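Long-range contacts in chitinase (PDB 5GZT), which probably catalyses the random endo-hydrolysis of beta-1,4 linkages between N-acetylglucosamine units in chitin and chitodextrins: residues 133-138 against 151-156; 181-186 against 202-207; 325-330 against 338-343; 409-414 against 461-466; 897-902 against 950-955. One frame throughout, in Å; residues are numbered along the deposited sequence.

Interaction 1: 133-138 against 151-156; sequences GTAVVN and GKTEGI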
# COMPACT_ATOMS: atom_id res chain seq x y z
N GLY B 133 50.81 -0.80 0.73
CA GLY B 133 49.33 -0.85 0.52
C GLY B 133 48.95 -0.54 -0.93
O GLY B 133 48.17 -1.27 -1.53
N THR B 134 49.53 0.54 -1.54
CA THR B 134 49.27 0.83 -3.00
C THR B 134 50.55 1.22 -3.70
O THR B 134 51.24 2.09 -3.17
CB THR B 134 48.23 1.95 -3.14
OG1 THR B 134 47.06 1.50 -2.50
CG2 THR B 134 47.83 2.27 -4.67
N ALA B 135 50.91 0.49 -4.78
CA ALA B 135 52.08 0.81 -5.57
C ALA B 135 51.52 1.62 -6.78
O ALA B 135 50.70 1.10 -7.53
CB ALA B 135 52.79 -0.44 -6.09
N VAL B 136 52.02 2.84 -6.95
CA VAL B 136 51.65 3.76 -8.07
C VAL B 136 52.83 3.70 -9.01
O VAL B 136 53.94 4.16 -8.70
CB VAL B 136 51.40 5.15 -7.57
CG1 VAL B 136 51.05 6.10 -8.77
CG2 VAL B 136 50.24 5.16 -6.60
N VAL B 137 52.65 2.95 -10.06
CA VAL B 137 53.73 2.66 -11.00
C VAL B 137 53.49 3.58 -12.25
O VAL B 137 52.71 3.28 -13.15
CB VAL B 137 53.69 1.23 -11.43
CG1 VAL B 137 54.94 0.89 -12.20
CG2 VAL B 137 53.51 0.30 -10.20
N ASN B 138 54.15 4.72 -12.23
CA ASN B 138 54.13 5.62 -13.39
C ASN B 138 55.00 5.08 -14.45
O ASN B 138 55.65 4.05 -14.27
CB ASN B 138 54.55 7.03 -12.95
CG ASN B 138 53.58 7.65 -11.99
OD1 ASN B 138 52.33 7.48 -12.00
ND2 ASN B 138 54.16 8.48 -11.14
N GLY B 151 49.64 -4.50 -1.99
CA GLY B 151 48.20 -4.82 -1.79
C GLY B 151 47.34 -4.43 -2.97
O GLY B 151 46.50 -5.20 -3.39
N LYS B 152 47.52 -3.20 -3.47
CA LYS B 152 46.95 -2.77 -4.79
C LYS B 152 48.02 -2.06 -5.63
O LYS B 152 48.95 -1.45 -5.06
CB LYS B 152 45.79 -1.82 -4.64
CG LYS B 152 44.63 -2.33 -3.79
CD LYS B 152 43.62 -1.22 -3.57
CE LYS B 152 44.10 -0.14 -2.59
NZ LYS B 152 44.29 1.21 -3.23
N THR B 153 47.90 -2.17 -6.95
CA THR B 153 48.82 -1.46 -7.88
C THR B 153 47.96 -0.56 -8.78
O THR B 153 46.90 -0.99 -9.28
CB THR B 153 49.59 -2.38 -8.81
OG1 THR B 153 48.66 -2.96 -9.73
CG2 THR B 153 50.29 -3.43 -8.08
N GLU B 154 48.40 0.69 -8.92
CA GLU B 154 47.78 1.65 -9.82
C GLU B 154 48.87 2.21 -10.80
O GLU B 154 50.04 1.83 -10.74
CB GLU B 154 47.21 2.80 -9.02
CG GLU B 154 45.97 2.44 -8.24
CD GLU B 154 45.54 3.53 -7.27
OE1 GLU B 154 46.27 4.53 -7.09
OE2 GLU B 154 44.45 3.38 -6.71
N GLY B 155 48.44 3.09 -11.69
CA GLY B 155 49.34 3.88 -12.55
C GLY B 155 49.46 3.26 -13.87
O GLY B 155 49.09 2.11 -14.04
N ILE B 156 49.98 4.01 -14.85
CA ILE B 156 49.98 3.58 -16.24
C ILE B 156 50.78 2.33 -16.53
O ILE B 156 50.50 1.59 -17.50
CB ILE B 156 50.47 4.77 -17.16
CG1 ILE B 156 49.99 4.59 -18.58
CG2 ILE B 156 51.99 4.92 -17.14
CD1 ILE B 156 50.36 5.80 -19.45
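Thr134 and Lys152 are paired neighbours on adjacent parallel strands, with side chains on one face of the sheet. Backbone hydrogen bonds carry most of the contact. Lys152 N donates to Gly133 O (2.8 Å), and Ala135 N returns a bond to Lys152 O. Glu154 N then donates to Ala135 O at 2.7 Å, and Val137 N to Glu154 O in a nearly straight bond (174°). The last donor sits above the carbonyl plane of Glu154.

Among side chains, Lys152 NZ donates to Thr134 OG1 at 2.9 Å. Bends about CG-CD and CD-CE (chi4 114°) bring NZ to the threonine hydroxyl. The methyl CG2 of Thr134 lies 3.7 Å from Glu154 OE1, so the threonine meets both charged side chains. An alanine here would probably leave the Lys152 ammonium without this hydroxyl and take one of two methyls from beside the Glu154 carboxylate.

Val136 CG2 also approaches Glu154 OE1, at 4.0 Å. Ala135 and Thr153 point to the other face.

The serial order of parallel strands fits a beta-helix. Strand 152-154 is the outermost of its sheet within the chain, and strand 131-137 joins it to strand 114-120.

Interaction 2: 181-186 against 202-207; sequences NPVVKL and NAYGWD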
# COMPACT_ATOMS: atom_id res chain seq x y z
N ASN B 181 33.61 -28.37 5.18
CA ASN B 181 32.28 -28.00 5.70
C ASN B 181 31.28 -27.45 4.68
O ASN B 181 31.67 -26.73 3.75
CB ASN B 181 32.42 -26.97 6.83
CG ASN B 181 32.97 -27.57 8.10
OD1 ASN B 181 32.65 -28.70 8.46
ND2 ASN B 181 33.81 -26.80 8.81
N PRO B 182 29.98 -27.76 4.88
CA PRO B 182 28.93 -27.10 4.10
C PRO B 182 28.77 -25.62 4.49
O PRO B 182 28.39 -25.31 5.63
CB PRO B 182 27.66 -27.92 4.41
CG PRO B 182 27.94 -28.61 5.70
CD PRO B 182 29.43 -28.79 5.80
N VAL B 183 29.10 -24.74 3.55
CA VAL B 183 28.92 -23.29 3.67
C VAL B 183 27.79 -22.91 2.72
O VAL B 183 27.76 -23.41 1.58
CB VAL B 183 30.24 -22.56 3.30
CG1 VAL B 183 30.03 -21.06 3.05
CG2 VAL B 183 31.29 -22.79 4.38
N VAL B 184 26.85 -22.07 3.18
CA VAL B 184 25.80 -21.44 2.32
C VAL B 184 26.09 -19.96 2.09
O VAL B 184 26.08 -19.21 3.05
CB VAL B 184 24.39 -21.51 2.98
CG1 VAL B 184 23.36 -20.73 2.14
CG2 VAL B 184 23.96 -22.97 3.20
N LYS B 185 26.34 -19.56 0.84
CA LYS B 185 26.38 -18.12 0.43
C LYS B 185 25.10 -17.63 -0.31
O LYS B 185 24.74 -18.15 -1.37
CB LYS B 185 27.56 -17.86 -0.49
CG LYS B 185 28.90 -18.23 0.10
CD LYS B 185 30.07 -17.87 -0.83
CE LYS B 185 30.18 -16.38 -1.13
NZ LYS B 185 30.09 -15.54 0.10
N LEU B 186 24.45 -16.59 0.24
CA LEU B 186 23.28 -15.93 -0.39
C LEU B 186 23.71 -15.12 -1.61
O LEU B 186 24.62 -14.31 -1.49
CB LEU B 186 22.57 -14.99 0.61
CG LEU B 186 22.12 -15.64 1.94
CD1 LEU B 186 21.38 -14.70 2.89
CD2 LEU B 186 21.31 -16.91 1.70
N ASN B 202 24.38 -19.95 -3.41
CA ASN B 202 25.44 -20.94 -3.68
C ASN B 202 25.64 -21.81 -2.42
O ASN B 202 25.99 -21.28 -1.36
CB ASN B 202 26.77 -20.27 -4.08
CG ASN B 202 26.74 -19.69 -5.50
OD1 ASN B 202 26.28 -20.33 -6.46
ND2 ASN B 202 27.28 -18.48 -5.65
N ALA B 203 25.37 -23.12 -2.55
CA ALA B 203 25.54 -24.09 -1.44
C ALA B 203 26.75 -25.00 -1.71
O ALA B 203 26.64 -26.01 -2.43
CB ALA B 203 24.28 -24.92 -1.22
N TYR B 204 27.89 -24.64 -1.13
CA TYR B 204 29.07 -25.48 -1.15
C TYR B 204 28.79 -26.70 -0.25
O TYR B 204 28.08 -26.59 0.78
CB TYR B 204 30.31 -24.71 -0.69
CG TYR B 204 30.56 -23.40 -1.44
CD1 TYR B 204 30.47 -23.33 -2.84
CD2 TYR B 204 30.88 -22.23 -0.74
CE1 TYR B 204 30.70 -22.14 -3.51
CE2 TYR B 204 31.10 -21.04 -1.40
CZ TYR B 204 31.01 -21.00 -2.78
OH TYR B 204 31.24 -19.82 -3.45
N GLY B 205 29.31 -27.85 -0.66
CA GLY B 205 29.00 -29.12 -0.01
C GLY B 205 27.55 -29.52 -0.17
O GLY B 205 26.91 -29.99 0.79
N TRP B 206 27.03 -29.33 -1.38
CA TRP B 206 25.65 -29.70 -1.66
C TRP B 206 25.52 -31.19 -1.38
O TRP B 206 26.10 -32.00 -2.09
CB TRP B 206 25.25 -29.39 -3.13
CG TRP B 206 23.81 -29.78 -3.43
CD1 TRP B 206 23.36 -30.67 -4.37
CD2 TRP B 206 22.65 -29.33 -2.72
NE1 TRP B 206 21.99 -30.78 -4.30
CE2 TRP B 206 21.53 -29.96 -3.30
CE3 TRP B 206 22.44 -28.43 -1.66
CZ2 TRP B 206 20.22 -29.73 -2.86
CZ3 TRP B 206 21.15 -28.21 -1.21
CH2 TRP B 206 20.05 -28.86 -1.81
N ASP B 207 24.80 -31.54 -0.31
CA ASP B 207 24.50 -32.95 -0.03
C ASP B 207 23.01 -33.17 -0.09
O ASP B 207 22.40 -33.81 0.79
CB ASP B 207 25.12 -33.39 1.32
CG ASP B 207 25.01 -34.93 1.59
OD1 ASP B 207 24.99 -35.74 0.63
OD2 ASP B 207 24.92 -35.31 2.79
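Lys185 and Asn202 form a hydrogen-bonded antiparallel pair, and both their backbone amides and carbonyls are used. Lys185 N donates to Asn202 O at 2.8 Å. Asn202 N donates to Lys185 O at 2.7 Å, with a more bent angle of 134°. One pair further on, Val184 and Ala203 form a non-hydrogen-bonded pair. Ala203 uses its backbone on its other side, toward Pro238. Beyond it, Tyr204 N makes a weak bond to Val183 O at 3.0 Å. Tyr204 O receives a CA-H...O contact from Pro182 CA at 3.5 Å. The carbonyl of Pro182 is satisfied outside the pair, by Ser266 OG.

The aromatic ring of Tyr204 lies beside the first strand. Lys185 CD approaches the ring obliquely, 3.4 Å from CE2 and 3.5 Å from OH. CD is anti to CA (chi2 -177°), which carries the chain out to the tyrosine. Val183 CG1 meets the ring at its edge, 4.1 Å from CD2. Gly205 has positive phi (66°), and a side chain here would press on Pro182 CA.

This is the open end of the hairpin of strands 184-191 and 197-203. The bonding fades from two strand bonds to one weak bond. Toward the open end backbone bonding weakens, and the Lys185 methylenes and Val183 methyl against the Tyr204 ring add apolar contact.

Interaction 3: 325-330 against 338-343; sequences WTEDPT and KRRNNP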
# COMPACT_ATOMS: atom_id res chain seq x y z
N TRP B 325 1.87 24.33 12.83
CA TRP B 325 0.61 23.90 12.31
C TRP B 325 -0.60 24.58 13.05
O TRP B 325 -1.47 25.21 12.41
CB TRP B 325 0.50 22.39 12.43
CG TRP B 325 -0.65 21.89 11.72
CD1 TRP B 325 -0.88 22.01 10.36
CD2 TRP B 325 -1.79 21.21 12.26
NE1 TRP B 325 -2.08 21.44 10.05
CE2 TRP B 325 -2.66 20.94 11.18
CE3 TRP B 325 -2.18 20.82 13.53
CZ2 TRP B 325 -3.87 20.28 11.33
CZ3 TRP B 325 -3.40 20.13 13.67
CH2 TRP B 325 -4.22 19.88 12.59
N THR B 326 -0.67 24.43 14.37
CA THR B 326 -1.87 24.85 15.14
C THR B 326 -2.08 26.34 15.15
O THR B 326 -3.22 26.74 15.29
CB THR B 326 -1.89 24.38 16.61
OG1 THR B 326 -0.69 24.79 17.28
CG2 THR B 326 -2.03 22.86 16.66
N GLU B 327 -1.01 27.11 14.98
CA GLU B 327 -1.02 28.57 15.04
C GLU B 327 -0.83 29.22 13.68
O GLU B 327 -0.52 30.41 13.59
CB GLU B 327 0.05 29.08 16.02
CG GLU B 327 0.11 28.36 17.40
CD GLU B 327 -1.25 28.19 18.06
OE1 GLU B 327 -2.08 29.11 17.93
OE2 GLU B 327 -1.54 27.14 18.72
N ASP B 328 -1.03 28.46 12.60
CA ASP B 328 -1.04 29.02 11.23
C ASP B 328 -1.90 30.29 11.25
O ASP B 328 -3.09 30.19 11.57
CB ASP B 328 -1.60 27.98 10.22
CG ASP B 328 -1.50 28.41 8.77
OD1 ASP B 328 -1.30 29.61 8.54
OD2 ASP B 328 -1.64 27.55 7.85
N PRO B 329 -1.30 31.47 10.94
CA PRO B 329 -2.04 32.75 11.02
C PRO B 329 -2.96 33.00 9.81
O PRO B 329 -3.69 33.96 9.78
CB PRO B 329 -0.92 33.79 11.04
CG PRO B 329 0.11 33.18 10.12
CD PRO B 329 0.07 31.69 10.42
N THR B 330 -2.91 32.11 8.84
CA THR B 330 -3.56 32.23 7.55
C THR B 330 -5.00 31.71 7.63
O THR B 330 -5.80 31.92 6.73
CB THR B 330 -2.68 31.42 6.56
OG1 THR B 330 -1.52 32.23 6.26
CG2 THR B 330 -3.39 30.93 5.32
N LYS B 338 -9.74 24.24 16.37
CA LYS B 338 -9.92 22.84 15.92
C LYS B 338 -8.55 22.11 15.84
O LYS B 338 -8.42 21.01 16.36
CB LYS B 338 -10.65 22.77 14.58
CG LYS B 338 -11.23 21.40 14.23
CD LYS B 338 -11.68 21.29 12.75
CE LYS B 338 -10.77 20.37 11.87
NZ LYS B 338 -9.25 20.56 11.93
N ARG B 339 -7.54 22.77 15.27
CA ARG B 339 -6.21 22.23 15.17
C ARG B 339 -5.61 21.89 16.53
O ARG B 339 -5.12 20.78 16.73
CB ARG B 339 -5.31 23.19 14.41
CG ARG B 339 -5.62 23.19 12.90
CD ARG B 339 -4.52 23.90 12.12
NE ARG B 339 -4.83 23.95 10.70
CZ ARG B 339 -4.00 24.39 9.76
NH1 ARG B 339 -2.78 24.82 10.07
NH2 ARG B 339 -4.37 24.41 8.50
N ARG B 340 -5.72 22.84 17.48
CA ARG B 340 -5.20 22.60 18.84
C ARG B 340 -5.83 21.44 19.54
O ARG B 340 -5.14 20.79 20.31
CB ARG B 340 -5.32 23.85 19.73
CG ARG B 340 -4.48 25.04 19.26
CD ARG B 340 -5.05 26.30 19.93
NE ARG B 340 -4.44 27.51 19.41
CZ ARG B 340 -5.08 28.65 19.26
NH1 ARG B 340 -6.36 28.80 19.58
NH2 ARG B 340 -4.43 29.65 18.73
N ASN B 341 -7.10 21.15 19.23
CA ASN B 341 -7.80 19.97 19.74
C ASN B 341 -7.80 18.75 18.83
O ASN B 341 -8.67 17.81 18.97
CB ASN B 341 -9.26 20.33 20.10
CG ASN B 341 -9.34 21.53 21.05
OD1 ASN B 341 -8.45 21.73 21.85
ND2 ASN B 341 -10.40 22.33 20.94
N ASN B 342 -6.86 18.69 17.91
CA ASN B 342 -6.87 17.56 16.94
C ASN B 342 -6.87 16.20 17.67
O ASN B 342 -6.01 15.95 18.45
CB ASN B 342 -5.66 17.67 16.01
CG ASN B 342 -5.83 16.79 14.81
OD1 ASN B 342 -6.73 17.04 14.00
ND2 ASN B 342 -5.10 15.66 14.79
N PRO B 343 -7.83 15.32 17.40
CA PRO B 343 -7.98 14.09 18.12
C PRO B 343 -7.07 12.91 17.74
O PRO B 343 -7.56 11.84 17.39
CB PRO B 343 -9.43 13.74 17.84
CG PRO B 343 -9.58 14.18 16.44
CD PRO B 343 -8.90 15.47 16.39
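Arg339 lies flat on Trp325. The guanidinium and ring planes are 7° apart, with centres 4.0 Å apart. The cation-pi contact to the five-membered ring is off-centre. Arg339 CD sits over the six-membered ring, 3.7 Å from its centroid (CH-pi). The arginine chain is extended from CG to NE, spreading its methylenes over the indole face. NH1 donates to Trp325 O at 2.7 Å. Asp328 N reaches that oxygen from the opposite face. Asp328 OD2 is a long salt-bridge partner of NH1, at 3.7 Å.

Arg340 turns to Glu327 and grips it side-on. NE donates to OE2 at 3.0 Å, nearly in the guanidinium plane, and NH2 to OE1 at 2.5 Å. Both oxygens use their syn lone pairs. Thr326 OG1 adds a bond to OE2 from above the carboxylate plane.

Asn342 OD1 lies at the edge of the Trp325 ring, 4.0 Å from CH2, while ND2 binds Ala285 O.

Helices 323-326 and 333-340 come between strands 303-312 and 362-368 of the family 18 barrel in sequence. Arg339 combines a stack with a hydrogen bond to a carbonyl; Arg340 makes a two-nitrogen salt bridge. Glu327 and Glu333, the latter at NH1, together probably offset the charge of Arg340.

Interaction 4: 409-414 against 461-466; sequences EYPVYG and KTYTDS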
# COMPACT_ATOMS: atom_id res chain seq x y z
N GLU B 409 11.12 17.08 4.18
CA GLU B 409 10.83 17.81 2.95
C GLU B 409 11.50 19.16 2.97
O GLU B 409 10.89 20.16 3.24
CB GLU B 409 9.30 17.87 2.69
CG GLU B 409 8.60 16.49 2.79
CD GLU B 409 7.16 16.45 2.25
OE1 GLU B 409 6.77 17.39 1.57
OE2 GLU B 409 6.43 15.46 2.49
N TYR B 410 12.79 19.25 2.64
CA TYR B 410 13.69 18.16 2.25
C TYR B 410 15.14 18.52 2.73
O TYR B 410 15.51 19.71 2.80
CB TYR B 410 13.73 18.02 0.72
CG TYR B 410 12.36 17.95 0.01
CD1 TYR B 410 11.71 16.74 -0.18
CD2 TYR B 410 11.76 19.12 -0.46
CE1 TYR B 410 10.47 16.68 -0.82
CE2 TYR B 410 10.54 19.08 -1.11
CZ TYR B 410 9.90 17.85 -1.29
OH TYR B 410 8.68 17.83 -1.92
N PRO B 411 15.99 17.51 2.95
CA PRO B 411 17.42 17.75 3.24
C PRO B 411 18.08 18.81 2.36
O PRO B 411 17.83 18.87 1.17
CB PRO B 411 18.06 16.38 3.01
CG PRO B 411 16.98 15.46 3.37
CD PRO B 411 15.70 16.09 2.87
N VAL B 412 18.88 19.69 2.99
CA VAL B 412 19.88 20.53 2.32
C VAL B 412 19.27 21.80 1.81
O VAL B 412 19.61 22.90 2.28
CB VAL B 412 20.68 19.84 1.19
CG1 VAL B 412 21.66 20.82 0.56
CG2 VAL B 412 21.44 18.63 1.71
N TYR B 413 18.34 21.67 0.87
CA TYR B 413 17.67 22.83 0.29
C TYR B 413 16.39 23.24 1.08
O TYR B 413 15.89 24.35 0.93
CB TYR B 413 17.44 22.61 -1.23
CG TYR B 413 16.49 21.46 -1.66
CD1 TYR B 413 16.90 20.13 -1.61
CD2 TYR B 413 15.22 21.73 -2.17
CE1 TYR B 413 16.06 19.11 -2.02
CE2 TYR B 413 14.38 20.71 -2.58
CZ TYR B 413 14.80 19.40 -2.51
OH TYR B 413 13.98 18.38 -2.90
N GLY B 414 15.89 22.37 1.94
CA GLY B 414 14.70 22.65 2.77
C GLY B 414 13.49 23.12 1.96
O GLY B 414 12.75 23.98 2.41
N LYS B 461 15.72 15.83 -9.36
CA LYS B 461 17.15 15.63 -9.34
C LYS B 461 17.78 16.37 -8.12
O LYS B 461 18.66 15.81 -7.49
CB LYS B 461 17.81 15.99 -10.67
CG LYS B 461 19.33 15.74 -10.57
CD LYS B 461 20.01 15.12 -11.78
CE LYS B 461 21.56 15.14 -11.63
NZ LYS B 461 22.09 16.55 -11.45
N THR B 462 17.29 17.57 -7.76
CA THR B 462 17.73 18.28 -6.55
C THR B 462 17.63 17.42 -5.31
O THR B 462 18.57 17.33 -4.51
CB THR B 462 16.94 19.55 -6.32
OG1 THR B 462 17.00 20.36 -7.50
CG2 THR B 462 17.48 20.35 -5.16
N TYR B 463 16.51 16.74 -5.17
CA TYR B 463 16.38 15.83 -4.06
C TYR B 463 17.41 14.67 -4.08
O TYR B 463 17.97 14.36 -3.05
CB TYR B 463 14.96 15.23 -3.96
CG TYR B 463 14.82 14.34 -2.77
CD1 TYR B 463 15.15 13.03 -2.85
CD2 TYR B 463 14.40 14.84 -1.50
CE1 TYR B 463 15.10 12.19 -1.74
CE2 TYR B 463 14.35 14.00 -0.38
CZ TYR B 463 14.72 12.69 -0.49
OH TYR B 463 14.62 11.77 0.53
N THR B 464 17.58 13.98 -5.19
CA THR B 464 18.53 12.84 -5.28
C THR B 464 20.04 13.27 -5.00
O THR B 464 20.84 12.51 -4.41
CB THR B 464 18.41 12.13 -6.65
OG1 THR B 464 18.46 13.08 -7.68
CG2 THR B 464 17.07 11.39 -6.74
N ASP B 465 20.34 14.48 -5.43
CA ASP B 465 21.60 15.20 -5.18
C ASP B 465 21.79 15.60 -3.72
O ASP B 465 22.90 15.93 -3.35
CB ASP B 465 21.64 16.49 -6.00
CG ASP B 465 21.99 16.27 -7.47
OD1 ASP B 465 22.43 15.18 -7.90
OD2 ASP B 465 21.87 17.25 -8.20
N SER B 466 20.73 15.57 -2.91
CA SER B 466 20.75 16.03 -1.53
C SER B 466 20.78 14.88 -0.54
O SER B 466 20.86 15.13 0.67
CB SER B 466 19.53 16.91 -1.26
OG SER B 466 19.54 18.06 -2.11
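Tyr413 receives the methyl CG2 of Thr462 squarely over one face. CG2 is 3.6 Å from the ring centroid and 10° off the normal, a clean CH-pi contact. At the edge of the same ring, Ser466 OG lies 3.4 Å from Tyr413 CD1. The far end of the tyrosine reaches Tyr463, where OH is 3.5 Å from Tyr463 CB. Tyr413 CG takes the crowded position between backbone N and carbonyl carbon (chi1 64°), which sets it beside the Thr462 methyl. An alanine here would probably leave that methyl without a ring to lie on and open a gap beside it.

Tyr410 adds an oblique aromatic pair. Its CD1 lies 3.5 Å from Tyr463 CD2, and the planes are 77° apart. Pro411 CD touches Tyr463 CE2 more loosely, at 4.1 Å. Val412 CG2 packs on Ser466 O.

Segment 409-414 follows barrel strand 403-407 and begins with Glu409, the last residue of the DxxDxDxE signature of family 18 chitinases. A cis peptide joins it to Tyr410. Helix 461-464 follows the next strand of the barrel, 452-457.

Further out, Ser466 OG is held by Thr462 O at 2.7 Å, which fixes the hydroxyl at the ring edge. Tyr413 OH sits 3.3 Å above the plane of the Tyr410 ring, offset toward its rim. Val412 N is bonded to Asp425 OD2 and Val412 O to Ser421 OG. Trp416 meets Tyr413 and also touches Thr462.

Interaction 5: 897-902 against 950-955; sequences PVYGAF and INSVEL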
# COMPACT_ATOMS: atom_id res chain seq x y z
N PRO B 897 -34.42 -23.97 -0.87
CA PRO B 897 -33.80 -25.14 -1.51
C PRO B 897 -32.40 -25.43 -0.99
O PRO B 897 -31.63 -24.48 -0.73
CB PRO B 897 -33.73 -24.74 -2.96
CG PRO B 897 -34.87 -23.77 -3.12
CD PRO B 897 -34.89 -23.01 -1.84
N VAL B 898 -32.07 -26.72 -0.90
CA VAL B 898 -30.69 -27.24 -0.64
C VAL B 898 -30.37 -27.16 0.83
O VAL B 898 -30.11 -28.19 1.48
CB VAL B 898 -29.57 -26.61 -1.46
CG1 VAL B 898 -28.21 -27.26 -1.12
CG2 VAL B 898 -29.82 -26.75 -2.94
N TYR B 899 -30.36 -25.95 1.36
CA TYR B 899 -30.05 -25.79 2.75
C TYR B 899 -31.21 -25.87 3.70
O TYR B 899 -30.99 -26.02 4.90
CB TYR B 899 -29.21 -24.53 3.01
CG TYR B 899 -29.82 -23.16 2.74
CD1 TYR B 899 -29.91 -22.64 1.42
CD2 TYR B 899 -30.22 -22.33 3.77
CE1 TYR B 899 -30.47 -21.36 1.18
CE2 TYR B 899 -30.76 -21.05 3.50
CZ TYR B 899 -30.83 -20.60 2.20
OH TYR B 899 -31.34 -19.36 1.95
N GLY B 900 -32.45 -25.79 3.22
CA GLY B 900 -33.58 -26.03 4.07
C GLY B 900 -33.71 -25.09 5.25
O GLY B 900 -34.32 -25.43 6.33
N ALA B 901 -33.19 -23.88 5.09
CA ALA B 901 -33.08 -22.90 6.21
C ALA B 901 -32.34 -23.50 7.39
O ALA B 901 -32.70 -23.25 8.56
CB ALA B 901 -34.43 -22.40 6.62
N PHE B 902 -31.35 -24.33 7.07
CA PHE B 902 -30.48 -25.01 8.05
C PHE B 902 -31.28 -25.99 8.92
O PHE B 902 -31.24 -25.92 10.12
CB PHE B 902 -29.69 -23.95 8.86
CG PHE B 902 -28.96 -22.97 7.99
CD1 PHE B 902 -27.88 -23.39 7.23
CD2 PHE B 902 -29.40 -21.66 7.86
CE1 PHE B 902 -27.23 -22.52 6.36
CE2 PHE B 902 -28.73 -20.77 6.99
CZ PHE B 902 -27.66 -21.21 6.23
N ILE B 950 -28.40 -17.74 -3.33
CA ILE B 950 -28.02 -17.53 -4.73
C ILE B 950 -27.32 -18.77 -5.36
O ILE B 950 -27.48 -19.15 -6.55
CB ILE B 950 -27.18 -16.23 -4.79
CG1 ILE B 950 -28.06 -15.01 -4.54
CG2 ILE B 950 -26.56 -16.08 -6.16
CD1 ILE B 950 -27.32 -13.72 -4.36
N ASN B 951 -26.57 -19.46 -4.51
CA ASN B 951 -25.85 -20.61 -4.93
C ASN B 951 -26.69 -21.86 -4.92
O ASN B 951 -26.23 -22.88 -5.44
CB ASN B 951 -24.70 -20.82 -3.94
CG ASN B 951 -23.61 -21.63 -4.53
OD1 ASN B 951 -22.96 -21.19 -5.45
ND2 ASN B 951 -23.43 -22.85 -4.03
N SER B 952 -27.85 -21.81 -4.28
CA SER B 952 -28.71 -22.96 -4.08
C SER B 952 -29.84 -23.00 -5.13
O SER B 952 -30.58 -23.97 -5.15
CB SER B 952 -29.33 -22.90 -2.71
OG SER B 952 -28.43 -23.10 -1.67
N VAL B 953 -29.89 -22.00 -6.03
CA VAL B 953 -30.95 -21.83 -7.02
C VAL B 953 -30.32 -21.43 -8.34
O VAL B 953 -29.34 -20.76 -8.36
CB VAL B 953 -31.90 -20.79 -6.47
CG1 VAL B 953 -32.86 -20.31 -7.50
CG2 VAL B 953 -32.67 -21.39 -5.33
N GLU B 954 -30.87 -21.83 -9.45
CA GLU B 954 -30.34 -21.48 -10.74
C GLU B 954 -31.00 -20.19 -11.25
O GLU B 954 -31.81 -20.24 -12.15
CB GLU B 954 -30.52 -22.60 -11.73
CG GLU B 954 -30.05 -23.92 -11.14
CD GLU B 954 -30.08 -25.06 -12.15
OE1 GLU B 954 -31.17 -25.56 -12.59
OE2 GLU B 954 -28.97 -25.46 -12.52
N LEU B 955 -30.61 -19.06 -10.67
CA LEU B 955 -31.23 -17.80 -11.04
C LEU B 955 -31.24 -17.53 -12.51
O LEU B 955 -32.31 -17.11 -13.08
CB LEU B 955 -30.66 -16.61 -10.28
CG LEU B 955 -30.83 -16.61 -8.78
CD1 LEU B 955 -30.10 -15.43 -8.19
CD2 LEU B 955 -32.26 -16.63 -8.27
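Ser952 OG stands among Pro897, Val898 and Tyr899, but its hydrogen bond goes back to Ile948 O in its own helix. It makes none across the contact. Its oxygen lies at the edge of the Tyr899 ring, near the ring plane, 3.5 Å from CD1. OG is anti to the carbonyl carbon of Ser952 (chi1 -69°), which puts it beside the backbone N and at this ring edge. Val898 CB approaches the same oxygen, at 3.7 Å. The serine methylene is the closer partner of the loop, with CB only 3.4 Å from Pro897 O. Tyr899 N also makes a weak bond to that carbonyl, across a tight turn at Val898. Val898 CG2 lies against Ser952 O at 3.6 Å. Pro897 CG also meets Val953 CG2 at 3.9 Å.

The loop follows strand 889-893 of the second family 18 barrel, just beyond the DxxDxDxE signature. Helix 947-952 follows the next strand of the barrel, 938-943. The contact therefore spans two adjacent strand ends.

Outside it, the loop backbone is fixed at both polar atoms of Val898, with N bonded to Asp911 OD2 and O to Ser907 OG. Tyr899 is flanked by Tyr896, whose ring is turned only about 15° from its own. Tyr899 CD2 also lies 3.7 Å above the ring plane of Phe902, offset toward the rim.

How the interactions relate
Interactions 4 and 5 occupy matching places in the two family 18 barrels. Each joins the loop after the DxxDxDxE signature to the helix after the next strand. They lie on opposite sides of the chain's centre, with centres about 63 Å apart. Family 18 enzymes have their active site at this end of the barrel. Interaction 3 belongs to the same barrel as interaction 4, about 13 Å away between nearest atoms. Interaction 1 lies in the N-terminal strand region that also binds sodium through Glu44, Thr50, Phe52 and Ser72. Interaction 2, in a separate hairpin, is about 36 Å from interaction 1 between centres. None of the five touches another.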